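Long-range contacts in PHOX (Pseudomonas fluorescens, PDB 4A9V), which acts as an alkaline phosphatase (EC 3.1.3.1) of the PhoX family, a beta-propeller enzyme whose iron-calcium cofactor catalyses phosphotransfer chemistry: residues M383-W388 against C400-N405; F270-A276 against V287-E293; G416-P420 against A445-F449. All coordinates share one frame; numbering follows the deposited sequence.

Interaction 1. Residues M383-W388 against C400-N405; sequences MDRPEW and CTLTNN. With CA (calcium ion), chain R; CA (calcium ion), chain Q; FEO (mu-oxo-diiron), chain S.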
loop_
_atom_site.group_PDB
_atom_site.type_symbol
_atom_site.label_atom_id
_atom_site.label_comp_id
_atom_site.label_asym_id
_atom_site.label_seq_id
_atom_site.Cartn_x
_atom_site.Cartn_y
_atom_site.Cartn_z
ATOM N N MET A 383 -8.781 13.983 4.938
ATOM C CA MET A 383 -7.638 13.541 5.736
ATOM C C MET A 383 -6.300 13.871 5.071
ATOM O O MET A 383 -6.200 14.000 3.846
ATOM C CB MET A 383 -7.720 12.034 5.987
ATOM C CG MET A 383 -9.003 11.582 6.676
ATOM S SD MET A 383 -9.316 12.328 8.286
ATOM C CE MET A 383 -8.089 11.497 9.286
ATOM N N ASP A 384 -5.252 13.885 5.895
ATOM C CA ASP A 384 -3.879 14.110 5.431
ATOM C C ASP A 384 -3.254 12.818 4.864
ATOM O O ASP A 384 -2.359 12.227 5.472
ATOM C CB ASP A 384 -2.994 14.612 6.584
ATOM C CG ASP A 384 -3.302 16.030 7.038
ATOM O OD1 ASP A 384 -4.114 16.726 6.390
ATOM O OD2 ASP A 384 -2.651 16.442 8.030
ATOM N N ARG A 385 -3.691 12.426 3.672
ATOM C CA ARG A 385 -3.106 11.297 2.939
ATOM C C ARG A 385 -3.032 10.020 3.764
ATOM O O ARG A 385 -1.947 9.541 4.112
ATOM C CB ARG A 385 -1.728 11.643 2.393
ATOM C CG ARG A 385 -1.740 12.741 1.349
ATOM C CD ARG A 385 -0.369 12.883 0.726
ATOM N NE ARG A 385 0.009 11.647 0.061
ATOM C CZ ARG A 385 1.260 11.269 -0.156
ATOM N NH1 ARG A 385 2.239 12.153 -0.030
ATOM N NH2 ARG A 385 1.511 10.060 -0.644
ATOM N N PRO A 386 -4.185 9.382 3.983
ATOM C CA PRO A 386 -4.177 8.051 4.576
ATOM C C PRO A 386 -3.375 7.068 3.745
ATOM O O PRO A 386 -3.614 6.930 2.543
ATOM C CB PRO A 386 -5.660 7.657 4.592
ATOM C CG PRO A 386 -6.421 8.919 4.391
ATOM C CD PRO A 386 -5.536 9.813 3.589
ATOM N N GLU A 387 -2.421 6.403 4.383
ATOM C CA GLU A 387 -1.732 5.295 3.744
ATOM C C GLU A 387 -2.071 4.005 4.493
ATOM O O GLU A 387 -3.239 3.626 4.514
ATOM C CB GLU A 387 -0.247 5.599 3.518
ATOM C CG GLU A 387 -0.076 6.675 2.446
ATOM C CD GLU A 387 1.327 6.755 1.863
ATOM O OE1 GLU A 387 2.194 7.364 2.522
ATOM O OE2 GLU A 387 1.568 6.248 0.734
ATOM N N TRP A 388 -1.106 3.294 5.061
ATOM C CA TRP A 388 -1.415 1.958 5.573
ATOM C C TRP A 388 -2.220 1.989 6.853
ATOM O O TRP A 388 -2.017 2.836 7.727
ATOM C CB TRP A 388 -0.144 1.165 5.840
ATOM C CG TRP A 388 0.614 0.769 4.609
ATOM C CD1 TRP A 388 1.008 1.572 3.549
ATOM C CD2 TRP A 388 1.329 -0.484 4.428
ATOM N NE1 TRP A 388 1.873 0.896 2.731
ATOM C CE2 TRP A 388 2.143 -0.326 3.236
ATOM C CE3 TRP A 388 1.448 -1.649 5.172
ATOM C CZ2 TRP A 388 3.000 -1.320 2.796
ATOM C CZ3 TRP A 388 2.339 -2.631 4.732
ATOM C CH2 TRP A 388 3.097 -2.463 3.576
ATOM N N CYS A 400 -3.413 4.098 11.523
ATOM C CA CYS A 400 -3.409 4.556 10.143
ATOM C C CYS A 400 -2.385 5.677 10.015
ATOM O O CYS A 400 -2.441 6.664 10.753
ATOM C CB CYS A 400 -4.795 5.108 9.788
ATOM S SG CYS A 400 -4.978 5.694 8.089
ATOM N N THR A 401 -1.476 5.558 9.055
ATOM C CA THR A 401 -0.585 6.671 8.776
ATOM C C THR A 401 -1.312 7.744 7.969
ATOM O O THR A 401 -2.141 7.448 7.099
ATOM C CB THR A 401 0.679 6.212 8.038
ATOM O OG1 THR A 401 0.298 5.480 6.874
ATOM C CG2 THR A 401 1.552 5.353 8.932
ATOM N N LEU A 402 -1.024 8.989 8.315
ATOM C CA LEU A 402 -1.465 10.153 7.567
ATOM C C LEU A 402 -0.178 10.857 7.159
ATOM O O LEU A 402 0.496 11.481 7.993
ATOM C CB LEU A 402 -2.333 11.041 8.466
ATOM C CG LEU A 402 -3.613 10.400 9.025
ATOM C CD1 LEU A 402 -4.298 11.345 10.004
ATOM C CD2 LEU A 402 -4.551 10.049 7.878
ATOM N N THR A 403 0.289 10.556 5.953
ATOM C CA THR A 403 1.714 10.636 5.700
ATOM C C THR A 403 2.227 12.084 5.686
ATOM O O THR A 403 3.332 12.356 6.147
ATOM C CB THR A 403 2.110 9.840 4.437
ATOM O OG1 THR A 403 3.524 9.633 4.452
ATOM C CG2 THR A 403 1.723 10.537 3.149
ATOM N N ASN A 404 1.414 12.991 5.146
ATOM C CA ASN A 404 1.669 14.434 5.136
ATOM C C ASN A 404 0.525 15.100 4.364
ATOM O O ASN A 404 -0.352 14.412 3.825
ATOM C CB ASN A 404 3.038 14.769 4.519
ATOM C CG ASN A 404 3.259 14.115 3.170
ATOM O OD1 ASN A 404 2.503 14.336 2.220
ATOM N ND2 ASN A 404 4.340 13.342 3.062
ATOM N N ASN A 405 0.479 16.428 4.374
ATOM C CA ASN A 405 -0.471 17.164 3.549
ATOM C C ASN A 405 -0.094 18.629 3.509
ATOM O O ASN A 405 -0.504 19.424 4.355
ATOM C CB ASN A 405 -1.894 17.011 4.077
ATOM C CG ASN A 405 -2.914 17.701 3.200
ATOM O OD1 ASN A 405 -2.574 18.264 2.161
ATOM N ND2 ASN A 405 -4.184 17.569 3.558
HETATM CA CA CA R . 3.849 7.375 0.605
HETATM CA CA CA Q . 2.939 3.838 0.278
HETATM FE FE1 FEO S . 1.732 3.596 -3.170
HETATM FE FE2 FEO S . 0.279 5.854 -0.967
HETATM O O FEO S . 1.755 4.806 -1.638
HETATM O O HOH W 1 5.312 11.637 0.896
HETATM O O HOH W 2 3.386 7.853 -1.695
HETATM O O HOH W 3 2.711 1.346 0.034
HETATM O O HOH W 4 3.591 2.902 -2.317
HETATM O O HOH W 5 5.176 2.837 0.720
HETATM O O HOH W 6 4.455 5.507 -1.072
#

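Interaction 2. Residues F270-A276 against V287-E293; sequences FKHENAA and VYMGDDE. With CA (calcium ion), chain Q; FEO (mu-oxo-diiron), chain S.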
loop_
_atom_site.group_PDB
_atom_site.type_symbol
_atom_site.label_atom_id
_atom_site.label_comp_id
_atom_site.label_asym_id
_atom_site.label_seq_id
_atom_site.Cartn_x
_atom_site.Cartn_y
_atom_site.Cartn_z
ATOM N N PHE A 270 -11.256 3.838 -5.511
ATOM C CA PHE A 270 -10.495 4.999 -5.067
ATOM C C PHE A 270 -9.016 4.596 -5.123
ATOM O O PHE A 270 -8.687 3.572 -5.726
ATOM C CB PHE A 270 -10.956 5.538 -3.679
ATOM C CG PHE A 270 -11.074 4.493 -2.588
ATOM C CD1 PHE A 270 -9.997 4.202 -1.764
ATOM C CD2 PHE A 270 -12.319 3.988 -2.238
ATOM C CE1 PHE A 270 -10.140 3.358 -0.678
ATOM C CE2 PHE A 270 -12.469 3.149 -1.157
ATOM C CZ PHE A 270 -11.388 2.858 -0.358
ATOM N N LYS A 271 -8.124 5.452 -4.639
ATOM C CA LYS A 271 -6.698 5.184 -4.748
ATOM C C LYS A 271 -6.238 4.390 -3.518
ATOM O O LYS A 271 -5.740 4.938 -2.533
ATOM C CB LYS A 271 -5.927 6.485 -4.978
ATOM C CG LYS A 271 -6.372 7.146 -6.263
ATOM C CD LYS A 271 -5.567 8.363 -6.670
ATOM C CE LYS A 271 -6.232 9.029 -7.863
ATOM N NZ LYS A 271 -5.547 10.278 -8.286
ATOM N N HIS A 272 -6.560 3.100 -3.546
ATOM C CA HIS A 272 -6.394 2.226 -2.388
ATOM C C HIS A 272 -4.941 2.072 -2.016
ATOM O O HIS A 272 -4.139 1.637 -2.842
ATOM C CB HIS A 272 -6.929 0.837 -2.716
ATOM C CG HIS A 272 -8.423 0.762 -2.847
ATOM N ND1 HIS A 272 -9.223 0.505 -1.787
ATOM C CD2 HIS A 272 -9.249 0.840 -3.954
ATOM C CE1 HIS A 272 -10.496 0.438 -2.198
ATOM N NE2 HIS A 272 -10.517 0.644 -3.517
ATOM N N GLU A 273 -4.623 2.260 -0.736
ATOM C CA GLU A 273 -3.285 1.966 -0.227
ATOM C C GLU A 273 -3.198 0.505 0.222
ATOM O O GLU A 273 -2.579 -0.315 -0.451
ATOM C CB GLU A 273 -2.901 2.904 0.905
ATOM C CG GLU A 273 -1.470 2.681 1.376
ATOM C CD GLU A 273 -0.456 3.580 0.698
ATOM O OE1 GLU A 273 -0.883 4.584 0.074
ATOM O OE2 GLU A 273 0.762 3.292 0.831
ATOM N N ASN A 274 -3.804 0.171 1.361
ATOM C CA ASN A 274 -3.842 -1.218 1.827
ATOM C C ASN A 274 -5.241 -1.610 2.286
ATOM O O ASN A 274 -6.205 -0.863 2.134
ATOM C CB ASN A 274 -2.737 -1.530 2.874
ATOM C CG ASN A 274 -3.177 -1.309 4.314
ATOM O OD1 ASN A 274 -3.957 -0.405 4.618
ATOM N ND2 ASN A 274 -2.564 -2.052 5.231
ATOM N N ALA A 275 -5.352 -2.840 2.772
ATOM C CA ALA A 275 -6.633 -3.419 3.137
ATOM C C ALA A 275 -6.430 -4.232 4.412
ATOM O O ALA A 275 -5.811 -5.289 4.396
ATOM C CB ALA A 275 -7.148 -4.301 2.008
ATOM N N ALA A 276 -6.824 -3.651 5.538
ATOM C CA ALA A 276 -6.529 -4.208 6.856
ATOM C C ALA A 276 -7.690 -5.064 7.335
ATOM O O ALA A 276 -8.792 -4.559 7.535
ATOM C CB ALA A 276 -6.264 -3.091 7.853
ATOM N N VAL A 287 -12.804 -4.857 6.541
ATOM C CA VAL A 287 -11.629 -4.402 5.800
ATOM C C VAL A 287 -11.526 -2.882 5.901
ATOM O O VAL A 287 -12.376 -2.166 5.375
ATOM C CB VAL A 287 -11.691 -4.811 4.314
ATOM C CG1 VAL A 287 -10.371 -4.483 3.636
ATOM C CG2 VAL A 287 -12.054 -6.283 4.156
ATOM N N TYR A 288 -10.533 -2.389 6.637
ATOM C CA TYR A 288 -10.276 -0.944 6.719
ATOM C C TYR A 288 -9.352 -0.518 5.577
ATOM O O TYR A 288 -8.390 -1.221 5.258
ATOM C CB TYR A 288 -9.624 -0.581 8.061
ATOM C CG TYR A 288 -10.489 -0.836 9.273
ATOM C CD1 TYR A 288 -11.487 0.052 9.629
ATOM C CD2 TYR A 288 -10.240 -1.910 10.114
ATOM C CE1 TYR A 288 -12.245 -0.145 10.770
ATOM C CE2 TYR A 288 -10.993 -2.121 11.257
ATOM C CZ TYR A 288 -11.983 -1.218 11.595
ATOM O OH TYR A 288 -12.744 -1.399 12.731
ATOM N N MET A 289 -9.641 0.626 4.959
ATOM C CA MET A 289 -8.987 1.031 3.719
ATOM C C MET A 289 -8.761 2.539 3.680
ATOM O O MET A 289 -9.712 3.310 3.789
ATOM C CB MET A 289 -9.858 0.649 2.524
ATOM C CG MET A 289 -10.007 -0.846 2.328
ATOM S SD MET A 289 -11.158 -1.268 1.006
ATOM C CE MET A 289 -12.718 -0.840 1.782
ATOM N N GLY A 290 -7.550 2.947 3.317
ATOM C CA GLY A 290 -7.243 4.351 3.083
ATOM C C GLY A 290 -7.223 4.686 1.601
ATOM O O GLY A 290 -6.884 3.845 0.767
ATOM N N ASP A 291 -7.577 5.934 1.287
ATOM C CA ASP A 291 -7.482 6.522 -0.054
ATOM C C ASP A 291 -6.366 7.562 -0.041
ATOM O O ASP A 291 -6.517 8.619 0.571
ATOM C CB ASP A 291 -8.827 7.192 -0.383
ATOM C CG ASP A 291 -8.906 7.737 -1.783
ATOM O OD1 ASP A 291 -7.983 7.506 -2.596
ATOM O OD2 ASP A 291 -9.949 8.358 -2.101
ATOM N N ASP A 292 -5.211 7.230 -0.620
ATOM C CA ASP A 292 -4.041 8.092 -0.475
ATOM C C ASP A 292 -4.059 9.234 -1.480
ATOM O O ASP A 292 -3.484 9.162 -2.565
ATOM C CB ASP A 292 -2.738 7.307 -0.570
ATOM C CG ASP A 292 -1.525 8.201 -0.454
ATOM O OD1 ASP A 292 -1.698 9.395 -0.128
ATOM O OD2 ASP A 292 -0.398 7.711 -0.674
ATOM N N GLU A 293 -4.686 10.328 -1.071
ATOM C CA GLU A 293 -4.575 11.594 -1.764
ATOM C C GLU A 293 -4.872 12.681 -0.741
ATOM O O GLU A 293 -5.586 12.439 0.234
ATOM C CB GLU A 293 -5.553 11.635 -2.940
ATOM C CG GLU A 293 -5.402 12.860 -3.822
ATOM C CD GLU A 293 -6.150 12.762 -5.139
ATOM O OE1 GLU A 293 -6.314 11.654 -5.693
ATOM O OE2 GLU A 293 -6.541 13.833 -5.651
HETATM CA CA CA Q . 2.939 3.838 0.278
HETATM FE FE1 FEO S . 1.732 3.596 -3.170
HETATM FE FE2 FEO S . 0.279 5.854 -0.967
HETATM O O FEO S . 1.755 4.806 -1.638
HETATM O O HOH W 7 -7.474 0.971 0.425
HETATM O O HOH W 8 -5.039 1.803 3.515
HETATM O O HOH W 4 3.591 2.902 -2.317
HETATM O O HOH W 3 2.711 1.346 0.034
HETATM O O HOH W 5 5.176 2.837 0.720
HETATM O O HOH W 6 4.455 5.507 -1.072
HETATM O O HOH W 9 2.882 5.354 -4.031
#

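Interaction 3. Residues G416-P420 against A445-F449; sequences GGPNP and AWDLF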
loop_
_atom_site.group_PDB
_atom_site.type_symbol
_atom_site.label_atom_id
_atom_site.label_comp_id
_atom_site.label_asym_id
_atom_site.label_seq_id
_atom_site.Cartn_x
_atom_site.Cartn_y
_atom_site.Cartn_z
ATOM N N GLY A 416 -7.673 20.842 12.156
ATOM C CA GLY A 416 -8.351 20.411 13.363
ATOM C C GLY A 416 -8.310 18.910 13.552
ATOM O O GLY A 416 -8.009 18.158 12.624
ATOM N N GLY A 417 -8.712 18.468 14.736
ATOM C CA GLY A 417 -8.889 17.045 14.996
ATOM C C GLY A 417 -7.630 16.260 14.683
ATOM O O GLY A 417 -6.539 16.629 15.123
ATOM N N PRO A 418 -7.758 15.204 13.870
ATOM C CA PRO A 418 -6.610 14.355 13.586
ATOM C C PRO A 418 -5.675 14.912 12.511
ATOM O O PRO A 418 -4.706 14.240 12.142
ATOM C CB PRO A 418 -7.257 13.050 13.137
ATOM C CG PRO A 418 -8.544 13.483 12.503
ATOM C CD PRO A 418 -9.014 14.622 13.363
ATOM N N ASN A 419 -5.972 16.127 12.034
ATOM C CA ASN A 419 -5.138 16.838 11.057
ATOM C C ASN A 419 -4.763 18.223 11.621
ATOM O O ASN A 419 -5.316 19.245 11.207
ATOM C CB ASN A 419 -5.867 16.962 9.712
ATOM C CG ASN A 419 -6.368 15.619 9.193
ATOM O OD1 ASN A 419 -5.592 14.799 8.705
ATOM N ND2 ASN A 419 -7.680 15.407 9.261
ATOM N N PRO A 420 -3.858 18.251 12.618
ATOM C CA PRO A 420 -3.746 19.414 13.509
ATOM C C PRO A 420 -2.812 20.539 13.041
ATOM O O PRO A 420 -2.654 21.521 13.766
ATOM C CB PRO A 420 -3.203 18.799 14.793
ATOM C CG PRO A 420 -2.375 17.652 14.316
ATOM C CD PRO A 420 -3.197 17.067 13.193
ATOM N N ALA A 445 -13.404 5.811 19.420
ATOM C CA ALA A 445 -12.551 6.836 19.997
ATOM C C ALA A 445 -11.249 6.889 19.201
ATOM O O ALA A 445 -10.693 5.853 18.873
ATOM C CB ALA A 445 -12.266 6.490 21.449
ATOM N N TRP A 446 -10.745 8.086 18.928
ATOM C CA TRP A 446 -9.483 8.230 18.208
ATOM C C TRP A 446 -8.486 9.052 18.987
ATOM O O TRP A 446 -8.853 9.869 19.844
ATOM C CB TRP A 446 -9.710 8.808 16.805
ATOM C CG TRP A 446 -10.212 10.231 16.790
ATOM C CD1 TRP A 446 -11.525 10.656 16.698
ATOM C CD2 TRP A 446 -9.417 11.452 16.874
ATOM N NE1 TRP A 446 -11.596 12.028 16.725
ATOM C CE2 TRP A 446 -10.363 12.560 16.845
ATOM C CE3 TRP A 446 -8.069 11.721 17.014
ATOM C CZ2 TRP A 446 -9.955 13.875 17.015
ATOM C CZ3 TRP A 446 -7.669 13.047 17.154
ATOM C CH2 TRP A 446 -8.593 14.095 17.183
ATOM N N ASP A 447 -7.206 8.841 18.695
ATOM C CA ASP A 447 -6.135 9.690 19.221
ATOM C C ASP A 447 -4.990 9.714 18.219
ATOM O O ASP A 447 -4.872 8.826 17.381
ATOM C CB ASP A 447 -5.651 9.206 20.608
ATOM C CG ASP A 447 -4.850 7.905 20.551
ATOM O OD1 ASP A 447 -5.443 6.848 20.237
ATOM O OD2 ASP A 447 -3.635 7.932 20.855
ATOM N N LEU A 448 -4.157 10.747 18.286
ATOM C CA LEU A 448 -2.926 10.743 17.489
ATOM C C LEU A 448 -1.802 10.073 18.276
ATOM O O LEU A 448 -1.237 10.635 19.217
ATOM C CB LEU A 448 -2.522 12.133 17.030
ATOM C CG LEU A 448 -3.441 12.762 15.972
ATOM C CD1 LEU A 448 -2.865 14.081 15.474
ATOM C CD2 LEU A 448 -3.717 11.830 14.801
ATOM N N PHE A 449 -1.485 8.849 17.869
ATOM C CA PHE A 449 -0.436 8.056 18.497
ATOM C C PHE A 449 0.931 8.734 18.400
ATOM O O PHE A 449 1.717 8.676 19.339
ATOM C CB PHE A 449 -0.393 6.666 17.844
ATOM C CG PHE A 449 0.703 5.789 18.366
ATOM C CD1 PHE A 449 0.657 5.303 19.659
ATOM C CD2 PHE A 449 1.824 5.522 17.602
ATOM C CE1 PHE A 449 1.709 4.581 20.187
ATOM C CE2 PHE A 449 2.851 4.746 18.104
ATOM C CZ PHE A 449 2.809 4.303 19.413
#

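Interaction 1. Residues M383-W388 against C400-N405
D384 OD1 is gripped by two donors: N405 ND2 hydrogen-bonds to it at 3.0 Å, and R408 meets the same oxygen through a salt bridge. The amide comes from above the carboxylate plane, 40° out of it, with the two planar groups nearly perpendicular. N405 reaches this position because its CG stands opposite the backbone N (chi1 -177°), and its ND2 also bonds to Q413, which helps fix the amide's rotation. With an alanine at D384, R408 would probably lose its carboxylate mate and the amide of N405 one of the acceptors that hold it. Between this polar end and the metals runs the beta hairpin 386-391/398-402, whose strand 386-391 is outermost in an antiparallel sheet of the propeller. P386 and L402 form a non-hydrogen-bonded pair, flanked by the hydrogen bonds E387 N to T401 O (2.9 Å) and T403 N to R385 O. The short strand axes make an angle of 136°, so the pairing is well off straight antiparallel. L402 sends CD1 to M383 CE and CD2 to P386 CG. Beyond the pair, E387 chelates one calcium ion with OE1 and OE2, each at 2.5 Å. Its OE2 also binds FE2 of the diiron group at 2.2 Å and a second calcium ion at 2.8 Å, so one oxygen bridges three metals. T403 packs CB against E387 OE1, while its OG1 bonds to P478 O. In the R385 conformer described here, one of two, T403 CG2 lies over the centre of the guanidinium face, 3.4 Å from the plane; NE forms a salt bridge with D292. W388 works from the second shell: NE1 donates to a water at 2.9 Å that is itself a ligand of the second calcium ion.

Interaction 2. Residues F270-A276 against V287-E293
E273 and D292 meet at iron: E273 OE1 and D292 OD2 each bind FE2 of the diiron group at 2.0 Å, and E273 OE2 turns to a calcium ion at 2.3 Å. The bend at chi2 of E273 (93°) lets its carboxylate bridge the two metals, while D292 OD1 pairs with R385. Backbone bonds hold the two carriers in place. D292 N donates to K271 O at 3.0 Å in the carbonyl plane, E273 N donates to G290 O, and the backbone K271 N donates to D291 OD1. Farther along, A276 and Y288 form an antiparallel hydrogen-bonded pair, where A276 N to Y288 O is nearly straight at 176°. H272 and D291 form a separate bridge, so backbone pairing to strand 284-290 of the propeller sheet and the residue after it occurs at two places, shifted by one residue. Waters fill in between: one donates to N274 O and G290 O and also bonds to H272 ND1, whose ring NE2 hydrogen-bonds to G268 O; another accepts from N274 N and G290 N. Among charged groups, K271 NZ forms a salt bridge with E293 OE1 at 3.0 Å and also bonds to Y216 O, while R372 pairs with E293 and D291. A sulfur-aromatic contact sets M289 SD at the edge of the H272 ring. In the apolar packing, F270 puts its ring edge against M289 CB (CZ to CB 3.9 Å), and A275 CB meets V287 CG1 at 3.6 Å.

Interaction 3. Residues G416-P420 against A445-F449
G417 and P418 pack against the indole of W446 as the two central residues of a type II' beta turn, G416 to N419, in the loop between strands 398-402 and 428-434 of the beta-propeller. The turn begins at G416, whose backbone is tied to N419 twice: N419 N donates to G416 O at 2.9 Å, and G416 N donates to N419 O at 3.0 Å. These bonds set the tight reversal that presents the next two residues to strand 443-451. G417 has a positive phi (55°), which favours glycine, and its carbonyl carbon C comes within 3.4 Å of W446 CH2. P418 follows over one face of the indole. Its CD sits 4.1 Å from the centroid of the six-membered ring and 22° off the ring normal, a CH-pi contact offset toward the rim; the pyrrolidine and the indole cross at about a right angle. W446 offers that face with CG lying between its own backbone N and carbonyl carbon (chi1 67°). The indole is further fixed by NE1, which hydrogen-bonds to D330, and by an edge-to-face meeting with F329. P418 also meets L448, two residues on along the strand: its CB lies 4.1 Å from L448 CD2, and L448 CD2 lies 3.7 Å from P418 O, a carbonyl that accepts a hydrogen bond from Q428. The CB of N419 is directed away from the strand, and its OD1 probably hydrogen-bonds to D384 N. W446 thus takes G417 and P418, while L448 takes P418 and P420, the residue after the turn; D447 between them pairs with R431 and H338. At the end of the segment P420 meets L448 end-on, with P420 CD 3.8 Å from L448 CD1.

In the fold
Along the chain the contacts come in series: interaction 2, then interaction 1, then interaction 3. All three reach one antiparallel sheet of the propeller. The centres of interactions 1 and 2 lie about 10 Å apart; the two touch directly, and both reach the diiron group and one calcium ion. E387 of the one and D292 of the other both bind FE2, so together they supply ligands from separate parts of the chain to one cofactor. Interaction 3 is about 12 Å from interaction 1 and about 18 Å from interaction 2 between centres, well away from the metals. It still adjoins interaction 1, where the 416-420 loop meets M383, D384 and L402.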